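Local coordinates for SusD superfamily protein (Bacteroides thetaiotaomicron VPI-5482, PDB 3HDX) that probably binds polysaccharide at the outer membrane and helps in its capture for carbohydrate metabolism, at residues A[112-123]-A[155-166]; A[124-132]-A[455-463]. One frame throughout, in Å; residues are numbered along the deposited sequence. Where two conformers were deposited one is given.

Both contacts use helix 104-129, contact 1 through residues 112-123 and contact 2 through its last turn and the loop after it, 124-132. Their centres lie about 18 Å apart. Contact 1 pairs this helix with helix 152-169, which follows it in the chain. Contact 2 joins its C-terminal end to 455-463, more than 300 residues later, so the early and late parts of the SusD sequence meet there. The two contacts touch directly: Val155 CG1 is 3.5 Å from Val126 CG2, and Leu156 CD2 is 3.9 Å from Val126 CG1. At contact 2 the Tyr457 side chain lies about 3 Å from a bound 1,2-ethanediol, probably from the crystallisation liquor.

Contact 1 of 2, residues A[112-123]-A[155-166]; sequences AQVRALRAFAYF and VLSYAKAELLTA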
loop_
_atom_site.group_PDB
_atom_site.type_symbol
_atom_site.label_atom_id
_atom_site.label_comp_id
_atom_site.label_asym_id
_atom_site.label_seq_id
_atom_site.Cartn_x
_atom_site.Cartn_y
_atom_site.Cartn_z
ATOM N N ALA A 112 11.013 -13.812 10.795
ATOM C CA ALA A 112 11.110 -13.207 9.465
ATOM C C ALA A 112 9.879 -12.322 9.155
ATOM O O ALA A 112 10.020 -11.235 8.588
ATOM C CB ALA A 112 11.341 -14.278 8.404
ATOM N N GLN A 113 8.691 -12.783 9.552
ATOM C CA GLN A 113 7.466 -12.013 9.363
ATOM C C GLN A 113 7.494 -10.719 10.136
ATOM O O GLN A 113 7.199 -9.664 9.554
ATOM C CB GLN A 113 6.236 -12.824 9.704
ATOM C CG GLN A 113 5.939 -13.948 8.709
ATOM C CD GLN A 113 4.911 -14.905 9.238
ATOM O OE1 GLN A 113 3.698 -14.665 9.147
ATOM N NE2 GLN A 113 5.396 -16.036 9.779
ATOM N N VAL A 114 7.806 -10.791 11.448
ATOM C CA VAL A 114 7.787 -9.556 12.257
ATOM C C VAL A 114 8.894 -8.598 11.786
ATOM O O VAL A 114 8.699 -7.383 11.763
ATOM C CB VAL A 114 7.807 -9.785 13.785
ATOM C CG1 VAL A 114 6.601 -10.647 14.171
ATOM C CG2 VAL A 114 9.103 -10.369 14.245
ATOM N N ARG A 115 10.042 -9.141 11.397
ATOM C CA ARG A 115 11.139 -8.326 10.880
ATOM C C ARG A 115 10.657 -7.581 9.619
ATOM O O ARG A 115 10.950 -6.379 9.458
ATOM C CB ARG A 115 12.361 -9.200 10.538
ATOM C CG ARG A 115 13.557 -8.442 10.108
ATOM C CD ARG A 115 14.688 -9.310 9.682
ATOM N NE ARG A 115 15.286 -10.128 10.704
ATOM C CZ ARG A 115 16.271 -9.794 11.523
ATOM N NH1 ARG A 115 16.678 -8.545 11.643
ATOM N NH2 ARG A 115 16.788 -10.731 12.332
ATOM N N ALA A 116 9.983 -8.299 8.722
ATOM C CA ALA A 116 9.475 -7.700 7.482
ATOM C C ALA A 116 8.380 -6.655 7.762
ATOM O O ALA A 116 8.339 -5.616 7.094
ATOM C CB ALA A 116 8.969 -8.803 6.515
ATOM N N LEU A 117 7.500 -6.938 8.726
ATOM C CA LEU A 117 6.457 -5.993 9.085
ATOM C C LEU A 117 7.049 -4.700 9.649
ATOM O O LEU A 117 6.574 -3.599 9.350
ATOM C CB LEU A 117 5.436 -6.627 10.037
ATOM C CG LEU A 117 4.518 -7.700 9.445
ATOM C CD1 LEU A 117 3.833 -8.526 10.559
ATOM C CD2 LEU A 117 3.444 -7.080 8.556
ATOM N N ARG A 118 8.064 -4.833 10.490
ATOM C CA ARG A 118 8.758 -3.654 11.019
ATOM C C ARG A 118 9.373 -2.823 9.879
ATOM O O ARG A 118 9.269 -1.587 9.882
ATOM C CB ARG A 118 9.798 -4.058 12.057
ATOM C CG ARG A 118 10.653 -2.912 12.567
ATOM C CD ARG A 118 11.478 -3.326 13.778
ATOM N NE ARG A 118 12.522 -4.283 13.382
ATOM C CZ ARG A 118 13.473 -4.760 14.183
ATOM N NH1 ARG A 118 13.471 -4.473 15.493
ATOM N NH2 ARG A 118 14.399 -5.580 13.690
ATOM N N ALA A 119 10.052 -3.518 8.939
ATOM C CA ALA A 119 10.678 -2.860 7.805
ATOM C C ALA A 119 9.638 -2.162 6.922
ATOM O O ALA A 119 9.862 -1.028 6.456
ATOM C CB ALA A 119 11.532 -3.854 6.984
ATOM N N PHE A 120 8.503 -2.833 6.709
ATOM C CA PHE A 120 7.373 -2.229 5.965
ATOM C C PHE A 120 6.871 -0.968 6.660
ATOM O O PHE A 120 6.642 0.058 5.993
ATOM C CB PHE A 120 6.255 -3.262 5.773
ATOM C CG PHE A 120 5.012 -2.714 5.156
ATOM C CD1 PHE A 120 4.969 -2.411 3.808
ATOM C CD2 PHE A 120 3.885 -2.490 5.935
ATOM C CE1 PHE A 120 3.784 -1.908 3.241
ATOM C CE2 PHE A 120 2.715 -1.980 5.376
ATOM C CZ PHE A 120 2.663 -1.697 4.032
ATOM N N ALA A 121 6.685 -1.047 7.980
ATOM C CA ALA A 121 6.226 0.114 8.738
ATOM C C ALA A 121 7.175 1.288 8.552
ATOM O O ALA A 121 6.725 2.425 8.312
ATOM C CB ALA A 121 6.047 -0.248 10.254
ATOM N N TYR A 122 8.496 1.006 8.586
ATOM C CA TYR A 122 9.474 2.059 8.365
ATOM C C TYR A 122 9.351 2.689 6.979
ATOM O O TYR A 122 9.356 3.901 6.863
ATOM C CB TYR A 122 10.899 1.614 8.675
ATOM C CG TYR A 122 11.286 1.820 10.136
ATOM C CD1 TYR A 122 11.258 3.102 10.698
ATOM C CD2 TYR A 122 11.637 0.744 10.967
ATOM C CE1 TYR A 122 11.592 3.327 12.041
ATOM C CE2 TYR A 122 12.032 0.968 12.292
ATOM C CZ TYR A 122 11.959 2.245 12.846
ATOM O OH TYR A 122 12.292 2.416 14.173
ATOM N N PHE A 123 9.290 1.863 5.938
ATOM C CA PHE A 123 9.119 2.383 4.584
ATOM C C PHE A 123 7.862 3.244 4.473
ATOM O O PHE A 123 7.886 4.352 3.967
ATOM C CB PHE A 123 9.043 1.227 3.585
ATOM C CG PHE A 123 8.532 1.639 2.218
ATOM C CD1 PHE A 123 9.219 2.587 1.486
ATOM C CD2 PHE A 123 7.387 1.066 1.687
ATOM C CE1 PHE A 123 8.755 2.963 0.232
ATOM C CE2 PHE A 123 6.935 1.457 0.411
ATOM C CZ PHE A 123 7.666 2.360 -0.299
ATOM N N VAL A 155 17.073 5.437 7.265
ATOM C CA VAL A 155 15.960 4.578 7.659
ATOM C C VAL A 155 15.672 3.561 6.539
ATOM O O VAL A 155 15.467 2.366 6.795
ATOM C CB VAL A 155 14.704 5.405 8.013
ATOM C CG1 VAL A 155 13.561 4.500 8.323
ATOM C CG2 VAL A 155 14.986 6.387 9.172
ATOM N N LEU A 156 15.663 4.021 5.295
ATOM C CA LEU A 156 15.393 3.101 4.180
ATOM C C LEU A 156 16.517 2.084 4.021
ATOM O O LEU A 156 16.265 0.922 3.684
ATOM C CB LEU A 156 15.133 3.905 2.901
ATOM C CG LEU A 156 13.847 4.736 2.947
ATOM C CD1 LEU A 156 13.684 5.507 1.625
ATOM C CD2 LEU A 156 12.595 3.882 3.229
ATOM N N SER A 157 17.769 2.484 4.257
ATOM C CA SER A 157 18.867 1.504 4.199
ATOM C C SER A 157 18.705 0.415 5.277
ATOM O O SER A 157 18.963 -0.768 5.018
ATOM C CB SER A 157 20.240 2.161 4.388
ATOM O OG SER A 157 20.571 2.974 3.304
ATOM N N TYR A 158 18.232 0.803 6.450
ATOM C CA TYR A 158 17.916 -0.169 7.507
ATOM C C TYR A 158 16.779 -1.098 7.030
ATOM O O TYR A 158 16.907 -2.349 7.110
ATOM C CB TYR A 158 17.518 0.563 8.814
ATOM C CG TYR A 158 16.952 -0.324 9.895
ATOM C CD1 TYR A 158 17.781 -1.073 10.708
ATOM C CD2 TYR A 158 15.577 -0.415 10.083
ATOM C CE1 TYR A 158 17.285 -1.846 11.726
ATOM C CE2 TYR A 158 15.057 -1.168 11.102
ATOM C CZ TYR A 158 15.914 -1.910 11.915
ATOM O OH TYR A 158 15.390 -2.679 12.914
ATOM N N ALA A 159 15.710 -0.505 6.494
ATOM C CA ALA A 159 14.557 -1.289 6.026
ATOM C C ALA A 159 14.951 -2.305 4.934
ATOM O O ALA A 159 14.543 -3.465 4.982
ATOM C CB ALA A 159 13.418 -0.415 5.617
ATOM N N LYS A 160 15.795 -1.865 4.001
ATOM C CA LYS A 160 16.244 -2.744 2.899
ATOM C C LYS A 160 17.043 -3.938 3.441
ATOM O O LYS A 160 16.800 -5.074 3.057
ATOM C CB LYS A 160 17.077 -1.978 1.852
ATOM C CG LYS A 160 16.263 -1.054 0.919
ATOM C CD LYS A 160 17.123 -0.382 -0.160
ATOM C CE LYS A 160 18.072 0.659 0.441
ATOM N NZ LYS A 160 18.999 1.351 -0.540
ATOM N N ALA A 161 17.969 -3.663 4.358
ATOM C CA ALA A 161 18.817 -4.726 4.917
ATOM C C ALA A 161 17.984 -5.704 5.731
ATOM O O ALA A 161 18.172 -6.926 5.645
ATOM C CB ALA A 161 19.976 -4.139 5.738
ATOM N N GLU A 162 17.014 -5.168 6.470
ATOM C CA GLU A 162 16.119 -6.015 7.245
ATOM C C GLU A 162 15.277 -6.919 6.365
ATOM O O GLU A 162 15.094 -8.094 6.693
ATOM C CB GLU A 162 15.186 -5.173 8.127
ATOM C CG GLU A 162 15.910 -4.435 9.242
ATOM C CD GLU A 162 16.270 -5.347 10.368
ATOM O OE1 GLU A 162 15.381 -6.066 10.911
ATOM O OE2 GLU A 162 17.487 -5.345 10.717
ATOM N N LEU A 163 14.778 -6.377 5.251
ATOM C CA LEU A 163 13.949 -7.158 4.321
ATOM C C LEU A 163 14.774 -8.256 3.658
ATOM O O LEU A 163 14.322 -9.412 3.523
ATOM C CB LEU A 163 13.290 -6.259 3.268
ATOM C CG LEU A 163 12.121 -5.452 3.826
ATOM C CD1 LEU A 163 11.871 -4.167 2.990
ATOM C CD2 LEU A 163 10.814 -6.283 3.994
ATOM N N LEU A 164 15.989 -7.920 3.232
ATOM C CA LEU A 164 16.882 -8.949 2.612
ATOM C C LEU A 164 17.192 -10.080 3.604
ATOM O O LEU A 164 17.211 -11.259 3.235
ATOM C CB LEU A 164 18.146 -8.305 2.018
ATOM C CG LEU A 164 17.860 -7.568 0.720
ATOM C CD1 LEU A 164 19.011 -6.649 0.416
ATOM C CD2 LEU A 164 17.623 -8.549 -0.459
ATOM N N THR A 165 17.399 -9.722 4.884
ATOM C CA THR A 165 17.602 -10.738 5.946
ATOM C C THR A 165 16.334 -11.583 6.129
ATOM O O THR A 165 16.395 -12.834 6.121
ATOM C CB THR A 165 18.040 -10.084 7.254
ATOM O OG1 THR A 165 19.325 -9.505 7.054
ATOM C CG2 THR A 165 18.110 -11.063 8.410
ATOM N N ALA A 166 15.177 -10.913 6.177
ATOM C CA ALA A 166 13.874 -11.639 6.354
ATOM C C ALA A 166 13.630 -12.635 5.206
ATOM O O ALA A 166 13.163 -13.748 5.445
ATOM C CB ALA A 166 12.694 -10.683 6.454
HETATM O O HOH W 1 12.886 -4.894 10.610
#
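Arg115 sends CG anti to its own nitrogen (chi1 -175°) and bends at chi3, which carries NH1 to Glu162. Glu162 keeps CG beside its own nitrogen (chi1 -67°) and bends at chi2 to meet it. Glu162 OE1 takes Arg115 NH1 at 2.9 Å, on the syn side but tilted from the carboxylate plane. Arg118 NH2 reaches Glu162 OE1 at 3.0 Å from the opposite face. A water donates to Glu162 OE1 at 2.8 Å, donates to Arg115 O and accepts from Arg118 NE. Tyr158 OH sits over the centre of the Arg118 guanidinium, 3.1 Å from Arg118 CZ, without a hydrogen bond. Arg118 NH1 bonds to Ser86. Thr165 CG2 lies over one face of the Arg115 guanidinium. The Tyr158 edge points at the Tyr122 face, offset, planes perpendicular. Ala119 CB packs on Leu163 CG at 3.6 Å. Helices 104-129 and 152-169, successive in the TPR-clan family region, pair nearly antiparallel (157°), lined by alanines; the segment axes come within 8.7 Å. With Arg115 cut back to an alanine, Glu162 OE1 is likely to lose one arginine and Thr165 CG2 its cover. Two arginines on one carboxylate oxygen would be expected to stabilise its negative charge.

Contact 2 of 2, residues A[124-132]-A[455-463]; sequences YMVRIWGDV and GIYWPVSED
Ile128 O accepts from Trp458 N at 2.8 Å, with an N-H...O angle of 167°. This bond ties the last turn of helix 104-129 to the extended backbone around Tyr457 to Ser461. Beside it, Ile128 CG2 touches Trp458 CD1 at 3.6 Å. The same methyl lies over the Trp129 ring centre. Trp129 CG stands beside its own backbone nitrogen (chi1 -71°), and the indole turns its NE1 edge to Pro459. The bond from Trp129 NE1 to Pro459 O is weak, at 3.1 Å. Trp129 also meets Trp75 edge-to-face. Tyr457 lies flat against the helix end. Gly130 CA sits over one face of the Tyr457 ring in a CH-pi contact, 3.8 Å from its centroid. Ile456 CG1 covers the opposite face, and Arg127 O meets the ring edge. A side chain at Gly130 would run into Tyr457 and into the preceding carbonyl, so glycine suits both the ring and the backbone. One water donates to Trp129 O at 2.8 Å and to Trp458 O. Another joins Val126 O to Tyr457 OH. Tyr457 O is held by Trp477. Further along, Ser461 OG caps the next helix, accepting from Asp463 N at 3.2 Å. This is a helix C-terminus ended by a glycine of positive phi, with a distant chain segment bound to one of its last carbonyls; here it joins the early and late parts of a SusD-family fold.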
loop_
_atom_site.group_PDB
_atom_site.type_symbol
_atom_site.label_atom_id
_atom_site.label_comp_id
_atom_site.label_asym_id
_atom_site.label_seq_id
_atom_site.Cartn_x
_atom_site.Cartn_y
_atom_site.Cartn_z
ATOM N N TYR A 124 6.763 2.691 4.974
ATOM C CA TYR A 124 5.452 3.337 4.854
ATOM C C TYR A 124 5.447 4.710 5.521
ATOM O O TYR A 124 4.962 5.691 4.977
ATOM C CB TYR A 124 4.360 2.392 5.415
ATOM C CG TYR A 124 2.966 2.727 4.942
ATOM C CD1 TYR A 124 2.214 3.706 5.596
ATOM C CD2 TYR A 124 2.387 2.076 3.840
ATOM C CE1 TYR A 124 0.938 4.010 5.225
ATOM C CE2 TYR A 124 1.102 2.363 3.430
ATOM C CZ TYR A 124 0.382 3.352 4.131
ATOM O OH TYR A 124 -0.887 3.652 3.749
HETATM N N MSE A 125 6.053 4.770 6.701
HETATM C CA MSE A 125 6.068 6.006 7.466
HETATM C C MSE A 125 7.070 7.013 6.846
HETATM O O MSE A 125 6.837 8.227 6.895
HETATM C CB MSE A 125 6.264 5.752 8.969
HETATM C CG MSE A 125 7.665 5.429 9.358
HETATM SE SE MSE A 125 7.865 4.915 11.200
HETATM C CE MSE A 125 7.049 6.510 12.010
ATOM N N VAL A 126 8.171 6.529 6.265
ATOM C CA VAL A 126 9.130 7.411 5.560
ATOM C C VAL A 126 8.482 8.100 4.364
ATOM O O VAL A 126 8.720 9.302 4.121
ATOM C CB VAL A 126 10.453 6.676 5.193
ATOM C CG1 VAL A 126 11.240 7.421 4.070
ATOM C CG2 VAL A 126 11.266 6.422 6.484
ATOM N N ARG A 127 7.583 7.400 3.661
ATOM C CA ARG A 127 6.900 8.057 2.552
ATOM C C ARG A 127 5.993 9.193 3.044
ATOM O O ARG A 127 5.783 10.170 2.313
ATOM C CB ARG A 127 6.034 7.102 1.749
ATOM C CG ARG A 127 6.803 6.019 1.005
ATOM C CD ARG A 127 5.891 5.388 -0.056
ATOM N NE ARG A 127 4.691 4.825 0.538
ATOM C CZ ARG A 127 3.801 4.072 -0.122
ATOM N NH1 ARG A 127 3.967 3.763 -1.396
ATOM N NH2 ARG A 127 2.750 3.617 0.512
ATOM N N ILE A 128 5.443 9.037 4.258
ATOM C CA ILE A 128 4.505 10.010 4.830
ATOM C C ILE A 128 5.204 11.223 5.447
ATOM O O ILE A 128 4.833 12.358 5.153
ATOM C CB ILE A 128 3.522 9.320 5.833
ATOM C CG1 ILE A 128 2.609 8.333 5.103
ATOM C CG2 ILE A 128 2.684 10.338 6.592
ATOM C CD1 ILE A 128 1.751 7.496 5.999
ATOM N N TRP A 129 6.174 10.972 6.307
ATOM C CA TRP A 129 6.826 12.009 7.107
ATOM C C TRP A 129 8.247 12.353 6.677
ATOM O O TRP A 129 8.760 13.392 7.064
ATOM C CB TRP A 129 6.839 11.624 8.609
ATOM C CG TRP A 129 5.501 11.693 9.266
ATOM C CD1 TRP A 129 4.872 12.826 9.744
ATOM C CD2 TRP A 129 4.631 10.602 9.566
ATOM N NE1 TRP A 129 3.656 12.490 10.279
ATOM C CE2 TRP A 129 3.489 11.128 10.185
ATOM C CE3 TRP A 129 4.694 9.223 9.346
ATOM C CZ2 TRP A 129 2.428 10.324 10.573
ATOM C CZ3 TRP A 129 3.634 8.429 9.720
ATOM C CH2 TRP A 129 2.525 8.978 10.339
ATOM N N GLY A 130 8.877 11.501 5.870
ATOM C CA GLY A 130 10.283 11.702 5.514
ATOM C C GLY A 130 11.166 11.165 6.645
ATOM O O GLY A 130 11.101 9.993 6.998
ATOM N N ASP A 131 11.963 12.039 7.250
ATOM C CA ASP A 131 12.835 11.644 8.332
ATOM C C ASP A 131 11.984 11.191 9.516
ATOM O O ASP A 131 11.010 11.853 9.871
ATOM C CB ASP A 131 13.722 12.808 8.789
ATOM C CG ASP A 131 14.669 13.341 7.725
ATOM O OD1 ASP A 131 14.883 12.730 6.644
ATOM O OD2 ASP A 131 15.246 14.435 8.027
ATOM N N VAL A 132 12.366 10.086 10.149
ATOM C CA VAL A 132 11.655 9.576 11.331
ATOM C C VAL A 132 12.690 8.975 12.272
ATOM O O VAL A 132 13.746 8.491 11.795
ATOM C CB VAL A 132 10.557 8.510 10.989
ATOM C CG1 VAL A 132 9.477 9.073 10.074
ATOM C CG2 VAL A 132 11.205 7.269 10.369
ATOM N N GLY A 455 7.373 19.801 1.367
ATOM C CA GLY A 455 5.925 19.924 1.345
ATOM C C GLY A 455 5.169 18.716 0.844
ATOM O O GLY A 455 3.943 18.708 0.875
ATOM N N ILE A 456 5.915 17.702 0.406
ATOM C CA ILE A 456 5.360 16.396 0.030
ATOM C C ILE A 456 5.185 15.482 1.239
ATOM O O ILE A 456 4.636 14.367 1.096
ATOM C CB ILE A 456 6.223 15.659 -1.024
ATOM C CG1 ILE A 456 7.667 15.427 -0.533
ATOM C CG2 ILE A 456 6.114 16.383 -2.392
ATOM C CD1 ILE A 456 8.403 14.347 -1.323
ATOM N N TYR A 457 5.616 15.920 2.424
ATOM C CA TYR A 457 5.413 15.131 3.649
ATOM C C TYR A 457 4.378 15.775 4.540
ATOM O O TYR A 457 3.958 16.929 4.343
ATOM C CB TYR A 457 6.753 14.981 4.382
ATOM C CG TYR A 457 7.801 14.350 3.511
ATOM C CD1 TYR A 457 7.607 13.083 3.012
ATOM C CD2 TYR A 457 8.980 15.010 3.183
ATOM C CE1 TYR A 457 8.542 12.477 2.225
ATOM C CE2 TYR A 457 9.927 14.416 2.352
ATOM C CZ TYR A 457 9.694 13.127 1.878
ATOM O OH TYR A 457 10.617 12.445 1.077
ATOM N N TRP A 458 3.917 14.989 5.491
ATOM C CA TRP A 458 2.970 15.429 6.510
ATOM C C TRP A 458 3.708 16.116 7.634
ATOM O O TRP A 458 4.878 15.820 7.924
ATOM C CB TRP A 458 2.165 14.248 7.098
ATOM C CG TRP A 458 1.088 13.828 6.193
ATOM C CD1 TRP A 458 1.228 13.188 4.972
ATOM C CD2 TRP A 458 -0.315 13.999 6.408
ATOM N NE1 TRP A 458 -0.022 12.961 4.434
ATOM C CE2 TRP A 458 -0.987 13.425 5.295
ATOM C CE3 TRP A 458 -1.081 14.567 7.453
ATOM C CZ2 TRP A 458 -2.397 13.456 5.162
ATOM C CZ3 TRP A 458 -2.475 14.557 7.337
ATOM C CH2 TRP A 458 -3.118 14.012 6.196
ATOM N N PRO A 459 3.029 17.052 8.313
ATOM C CA PRO A 459 3.634 17.596 9.524
ATOM C C PRO A 459 3.750 16.503 10.608
ATOM O O PRO A 459 3.019 15.521 10.567
ATOM C CB PRO A 459 2.625 18.655 9.966
ATOM C CG PRO A 459 1.407 18.392 9.292
ATOM C CD PRO A 459 1.692 17.605 8.077
ATOM N N VAL A 460 4.714 16.684 11.512
ATOM C CA VAL A 460 4.822 15.911 12.730
ATOM C C VAL A 460 3.774 16.478 13.717
ATOM O O VAL A 460 3.606 17.686 13.840
ATOM C CB VAL A 460 6.260 15.984 13.319
ATOM C CG1 VAL A 460 6.377 15.220 14.660
ATOM C CG2 VAL A 460 7.256 15.446 12.304
ATOM N N SER A 461 3.047 15.600 14.388
ATOM C CA SER A 461 2.039 16.044 15.355
ATOM C C SER A 461 2.712 16.862 16.460
ATOM O O SER A 461 3.773 16.493 16.978
ATOM C CB SER A 461 1.311 14.863 15.987
ATOM O OG SER A 461 0.542 15.316 17.115
ATOM N N GLU A 462 2.092 17.985 16.809
ATOM C CA GLU A 462 2.649 18.835 17.879
ATOM C C GLU A 462 2.694 18.108 19.231
ATOM O O GLU A 462 3.601 18.355 20.025
ATOM C CB GLU A 462 1.966 20.214 17.894
ATOM C CG GLU A 462 2.370 21.117 16.613
ATOM C CD GLU A 462 3.873 21.578 16.510
ATOM O OE1 GLU A 462 4.546 21.639 17.577
ATOM O OE2 GLU A 462 4.389 21.910 15.367
ATOM N N ASP A 463 1.803 17.133 19.437
ATOM C CA ASP A 463 1.827 16.283 20.651
ATOM C C ASP A 463 3.146 15.499 20.749
ATOM O O ASP A 463 3.740 15.408 21.833
ATOM C CB ASP A 463 0.649 15.291 20.692
ATOM C CG ASP A 463 -0.727 15.989 20.825
ATOM O OD1 ASP A 463 -0.779 17.160 21.274
ATOM O OD2 ASP A 463 -1.749 15.339 20.476
HETATM O O HOH W 2 10.514 9.786 1.910
HETATM O O HOH W 3 3.652 11.746 1.637
HETATM O O HOH W 4 5.272 11.780 0.007
HETATM O O HOH W 5 7.601 15.788 7.859
#